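Local coordinates for protein PaxB (Photorhabdus luminescens, PDB 6EK4) that probably serves as one component of a two-component alpha-helical pore-forming toxin of the YaxAB kind, which perforates target membranes, at residues E156-I167 with L271-I282. Numbering follows the deposited sequence.
Sequences EQERKAEIQADI and LKIQLKGVEQRI
Ile163 fits between Leu271, Gln274, Leu275 and Val278 of the facing helix, and its two branches divide the work. Its CG2 methyl lies against Leu271 O and 4.0 Å from Leu275 CD1, while CD1 at the end of the other branch reaches Gln274 CB (3.9 Å) and the CG1 methyl of Val278. Val278 and Leu275 return the fit: Val278 sits among Glu156, Arg159, Lys160 and Ile163, and Leu275 among Lys160, Ile163, Gln164 and Ile167. Leu275 has CG anti to the backbone N (chi1 -171°), which carries its methyls across to segment 156-167, where CD2 lies 3.8 Å from Ile167 CD1. Lys160 also acts as a knob, but through its methylenes: the extended chain lays CD 3.8 Å from Ile282 CD1.

This is knobs-into-holes packing of an antiparallel coiled coil, between the long helices 149-193 and 247-321 in the elongated, mainly helical body of the toxin, which has no strands. The segment axes approach to 9.4 Å at 153°.

Polar contacts lie along one flank and are weak. Glu156, bent in mid-chain, forms a salt bridge with Arg281, its OE1 3.5 Å from Arg281 NH2 and receiving weak hydrogen bonds from both NE and NH2. The carboxylate and guanidinium planes stand 75° apart. Arg159 runs out extended, with Val278 CG1 over one face of its guanidinium, toward the NE side, and gives a weak in-plane bond from NH2 to Gln274 OE1 (3.3 Å). The other end of that amide, Gln274 NE2, bonds weakly to Asp270 O, one turn back on its own helix.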
loop_
_atom_site.group_PDB
_atom_site.type_symbol
_atom_site.label_atom_id
_atom_site.label_comp_id
_atom_site.label_asym_id
_atom_site.label_seq_id
_atom_site.Cartn_x
_atom_site.Cartn_y
_atom_site.Cartn_z
ATOM N N GLU A 156 -15.798 -6.960 -0.929
ATOM C CA GLU A 156 -15.942 -5.894 0.064
ATOM C C GLU A 156 -16.507 -4.616 -0.550
ATOM O O GLU A 156 -17.307 -3.923 0.080
ATOM C CB GLU A 156 -14.598 -5.594 0.735
ATOM C CG GLU A 156 -14.017 -6.752 1.539
ATOM C CD GLU A 156 -14.864 -7.144 2.738
ATOM O OE1 GLU A 156 -15.675 -6.319 3.213
ATOM O OE2 GLU A 156 -14.711 -8.289 3.214
ATOM N N GLN A 157 -16.088 -4.310 -1.776
ATOM C CA GLN A 157 -16.590 -3.135 -2.494
ATOM C C GLN A 157 -18.046 -3.310 -2.935
ATOM O O GLN A 157 -18.777 -2.326 -3.062
ATOM C CB GLN A 157 -15.695 -2.814 -3.693
ATOM C CG GLN A 157 -14.351 -2.223 -3.290
ATOM C CD GLN A 157 -13.419 -1.981 -4.463
ATOM O OE1 GLN A 157 -12.645 -1.025 -4.461
ATOM N NE2 GLN A 157 -13.484 -2.849 -5.469
ATOM N N GLU A 158 -18.458 -4.556 -3.169
ATOM C CA GLU A 158 -19.868 -4.872 -3.409
ATOM C C GLU A 158 -20.683 -4.716 -2.124
ATOM O O GLU A 158 -21.788 -4.175 -2.151
ATOM C CB GLU A 158 -20.035 -6.292 -3.967
ATOM C CG GLU A 158 -19.784 -6.404 -5.465
ATOM C CD GLU A 158 -19.861 -7.835 -5.972
ATOM O OE1 GLU A 158 -20.745 -8.590 -5.513
ATOM O OE2 GLU A 158 -19.040 -8.203 -6.841
ATOM N N ARG A 159 -20.133 -5.193 -1.007
ATOM C CA ARG A 159 -20.783 -5.040 0.298
ATOM C C ARG A 159 -20.829 -3.568 0.719
ATOM O O ARG A 159 -21.795 -3.129 1.341
ATOM C CB ARG A 159 -20.075 -5.877 1.373
ATOM C CG ARG A 159 -20.911 -6.073 2.631
ATOM C CD ARG A 159 -20.111 -6.656 3.787
ATOM N NE ARG A 159 -20.802 -6.475 5.066
ATOM C CZ ARG A 159 -20.307 -6.808 6.259
ATOM N NH1 ARG A 159 -19.100 -7.357 6.365
ATOM N NH2 ARG A 159 -21.025 -6.592 7.357
ATOM N N LYS A 160 -19.784 -2.815 0.378
ATOM C CA LYS A 160 -19.749 -1.373 0.625
ATOM C C LYS A 160 -20.815 -0.642 -0.189
ATOM O O LYS A 160 -21.415 0.318 0.293
ATOM C CB LYS A 160 -18.368 -0.801 0.283
ATOM C CG LYS A 160 -18.195 0.676 0.614
ATOM C CD LYS A 160 -16.929 1.246 -0.004
ATOM C CE LYS A 160 -16.823 2.744 0.236
ATOM N NZ LYS A 160 -15.647 3.341 -0.456
ATOM N N ALA A 161 -21.038 -1.097 -1.420
ATOM C CA ALA A 161 -22.007 -0.468 -2.318
ATOM C C ALA A 161 -23.439 -0.591 -1.796
ATOM O O ALA A 161 -24.181 0.393 -1.782
ATOM C CB ALA A 161 -21.903 -1.066 -3.713
ATOM N N GLU A 162 -23.818 -1.794 -1.367
ATOM C CA GLU A 162 -25.176 -2.039 -0.862
ATOM C C GLU A 162 -25.415 -1.471 0.544
ATOM O O GLU A 162 -26.552 -1.144 0.885
ATOM C CB GLU A 162 -25.550 -3.530 -0.925
ATOM C CG GLU A 162 -24.646 -4.487 -0.158
ATOM C CD GLU A 162 -25.016 -5.947 -0.381
ATOM O OE1 GLU A 162 -26.165 -6.225 -0.786
ATOM O OE2 GLU A 162 -24.154 -6.823 -0.149
ATOM N N ILE A 163 -24.361 -1.351 1.352
ATOM C CA ILE A 163 -24.466 -0.681 2.655
ATOM C C ILE A 163 -24.682 0.819 2.451
ATOM O O ILE A 163 -25.560 1.412 3.080
ATOM C CB ILE A 163 -23.228 -0.929 3.549
ATOM C CG1 ILE A 163 -23.248 -2.362 4.088
ATOM C CG2 ILE A 163 -23.190 0.048 4.722
ATOM C CD1 ILE A 163 -21.943 -2.806 4.715
ATOM N N GLN A 164 -23.879 1.425 1.577
ATOM C CA GLN A 164 -24.042 2.840 1.230
ATOM C C GLN A 164 -25.411 3.103 0.604
ATOM O O GLN A 164 -26.021 4.144 0.853
ATOM C CB GLN A 164 -22.933 3.304 0.278
ATOM C CG GLN A 164 -21.591 3.533 0.958
ATOM C CD GLN A 164 -20.521 4.041 0.005
ATOM O OE1 GLN A 164 -19.795 4.985 0.321
ATOM N NE2 GLN A 164 -20.419 3.418 -1.166
ATOM N N ALA A 165 -25.884 2.153 -0.203
ATOM C CA ALA A 165 -27.206 2.238 -0.826
ATOM C C ALA A 165 -28.331 2.129 0.206
ATOM O O ALA A 165 -29.354 2.805 0.086
ATOM C CB ALA A 165 -27.361 1.157 -1.886
ATOM N N ASP A 166 -28.134 1.278 1.211
ATOM C CA ASP A 166 -29.117 1.101 2.283
ATOM C C ASP A 166 -29.214 2.367 3.136
ATOM O O ASP A 166 -30.311 2.853 3.405
ATOM C CB ASP A 166 -28.746 -0.104 3.157
ATOM C CG ASP A 166 -29.920 -0.635 3.964
ATOM O OD1 ASP A 166 -31.003 -0.010 3.970
ATOM O OD2 ASP A 166 -29.755 -1.699 4.598
ATOM N N ILE A 167 -28.062 2.896 3.545
ATOM C CA ILE A 167 -27.996 4.148 4.308
ATOM C C ILE A 167 -28.704 5.286 3.560
ATOM O O ILE A 167 -29.448 6.061 4.164
ATOM C CB ILE A 167 -26.530 4.549 4.613
ATOM C CG1 ILE A 167 -25.912 3.577 5.626
ATOM C CG2 ILE A 167 -26.447 5.973 5.157
ATOM C CD1 ILE A 167 -24.401 3.646 5.710
ATOM N N LEU A 271 -25.669 0.278 10.412
ATOM C CA LEU A 271 -25.098 0.273 9.062
ATOM C C LEU A 271 -23.800 1.081 8.986
ATOM O O LEU A 271 -22.881 0.710 8.255
ATOM C CB LEU A 271 -26.106 0.810 8.037
ATOM C CG LEU A 271 -27.277 -0.115 7.691
ATOM C CD1 LEU A 271 -28.370 0.653 6.961
ATOM C CD2 LEU A 271 -26.816 -1.305 6.865
ATOM N N LYS A 272 -23.731 2.178 9.737
ATOM C CA LYS A 272 -22.524 3.011 9.780
ATOM C C LYS A 272 -21.363 2.326 10.509
ATOM O O LYS A 272 -20.199 2.625 10.240
ATOM C CB LYS A 272 -22.826 4.377 10.407
ATOM C CG LYS A 272 -23.568 5.314 9.469
ATOM C CD LYS A 272 -23.961 6.617 10.147
ATOM C CE LYS A 272 -24.903 7.430 9.270
ATOM N NZ LYS A 272 -25.266 8.738 9.882
ATOM N N ILE A 273 -21.682 1.415 11.427
ATOM C CA ILE A 273 -20.668 0.571 12.059
ATOM C C ILE A 273 -20.115 -0.425 11.037
ATOM O O ILE A 273 -18.899 -0.589 10.923
ATOM C CB ILE A 273 -21.229 -0.182 13.286
ATOM C CG1 ILE A 273 -21.532 0.806 14.416
ATOM C CG2 ILE A 273 -20.245 -1.240 13.775
ATOM C CD1 ILE A 273 -22.506 0.283 15.449
ATOM N N GLN A 274 -21.009 -1.079 10.297
ATOM C CA GLN A 274 -20.611 -2.010 9.236
ATOM C C GLN A 274 -19.804 -1.314 8.137
ATOM O O GLN A 274 -18.900 -1.914 7.555
ATOM C CB GLN A 274 -21.838 -2.681 8.612
ATOM C CG GLN A 274 -22.598 -3.614 9.540
ATOM C CD GLN A 274 -23.868 -4.153 8.902
ATOM O OE1 GLN A 274 -23.814 -4.924 7.942
ATOM N NE2 GLN A 274 -25.018 -3.749 9.430
ATOM N N LEU A 275 -20.136 -0.053 7.860
ATOM C CA LEU A 275 -19.461 0.725 6.820
ATOM C C LEU A 275 -18.003 1.019 7.180
ATOM O O LEU A 275 -17.126 0.967 6.316
ATOM C CB LEU A 275 -20.214 2.035 6.557
ATOM C CG LEU A 275 -19.769 2.870 5.353
ATOM C CD1 LEU A 275 -19.847 2.064 4.064
ATOM C CD2 LEU A 275 -20.611 4.132 5.244
ATOM N N LYS A 276 -17.748 1.335 8.447
ATOM C CA LYS A 276 -16.376 1.488 8.936
ATOM C C LYS A 276 -15.600 0.175 8.808
ATOM O O LYS A 276 -14.402 0.183 8.526
ATOM C CB LYS A 276 -16.354 1.950 10.396
ATOM C CG LYS A 276 -16.723 3.411 10.602
ATOM C CD LYS A 276 -16.229 3.909 11.952
ATOM C CE LYS A 276 -16.802 5.273 12.299
ATOM N NZ LYS A 276 -16.151 5.849 13.508
ATOM N N GLY A 277 -16.292 -0.942 9.020
ATOM C CA GLY A 277 -15.691 -2.267 8.908
ATOM C C GLY A 277 -15.197 -2.578 7.507
ATOM O O GLY A 277 -14.037 -2.950 7.326
ATOM N N VAL A 278 -16.074 -2.419 6.517
ATOM C CA VAL A 278 -15.711 -2.697 5.122
ATOM C C VAL A 278 -14.649 -1.722 4.610
ATOM O O VAL A 278 -13.736 -2.125 3.891
ATOM C CB VAL A 278 -16.934 -2.705 4.162
ATOM C CG1 VAL A 278 -17.937 -3.770 4.579
ATOM C CG2 VAL A 278 -17.607 -1.341 4.082
ATOM N N GLU A 279 -14.761 -0.450 4.992
ATOM C CA GLU A 279 -13.799 0.571 4.564
ATOM C C GLU A 279 -12.402 0.333 5.137
ATOM O O GLU A 279 -11.403 0.616 4.474
ATOM C CB GLU A 279 -14.283 1.980 4.927
ATOM C CG GLU A 279 -15.317 2.542 3.958
ATOM C CD GLU A 279 -15.542 4.036 4.125
ATOM O OE1 GLU A 279 -14.548 4.788 4.248
ATOM O OE2 GLU A 279 -16.717 4.466 4.120
ATOM N N GLN A 280 -12.334 -0.179 6.364
ATOM C CA GLN A 280 -11.055 -0.537 6.973
ATOM C C GLN A 280 -10.448 -1.762 6.291
ATOM O O GLN A 280 -9.232 -1.832 6.103
ATOM C CB GLN A 280 -11.215 -0.800 8.473
ATOM C CG GLN A 280 -9.911 -1.163 9.166
ATOM C CD GLN A 280 -9.948 -0.932 10.666
ATOM O OE1 GLN A 280 -10.950 -1.210 11.325
ATOM N NE2 GLN A 280 -8.848 -0.425 11.215
ATOM N N ARG A 281 -11.296 -2.721 5.927
ATOM C CA ARG A 281 -10.836 -3.943 5.263
ATOM C C ARG A 281 -10.436 -3.705 3.806
ATOM O O ARG A 281 -9.495 -4.327 3.314
ATOM C CB ARG A 281 -11.896 -5.048 5.358
ATOM C CG ARG A 281 -12.032 -5.628 6.757
ATOM C CD ARG A 281 -12.814 -6.931 6.762
ATOM N NE ARG A 281 -14.199 -6.742 6.339
ATOM C CZ ARG A 281 -15.161 -6.211 7.093
ATOM N NH1 ARG A 281 -14.915 -5.797 8.334
ATOM N NH2 ARG A 281 -16.387 -6.091 6.598
ATOM N N ILE A 282 -11.145 -2.809 3.123
ATOM C CA ILE A 282 -10.764 -2.397 1.769
ATOM C C ILE A 282 -9.417 -1.668 1.808
ATOM O O ILE A 282 -8.567 -1.875 0.939
ATOM C CB ILE A 282 -11.847 -1.504 1.116
ATOM C CG1 ILE A 282 -13.101 -2.331 0.805
ATOM C CG2 ILE A 282 -11.330 -0.864 -0.170
ATOM C CD1 ILE A 282 -14.357 -1.502 0.631
#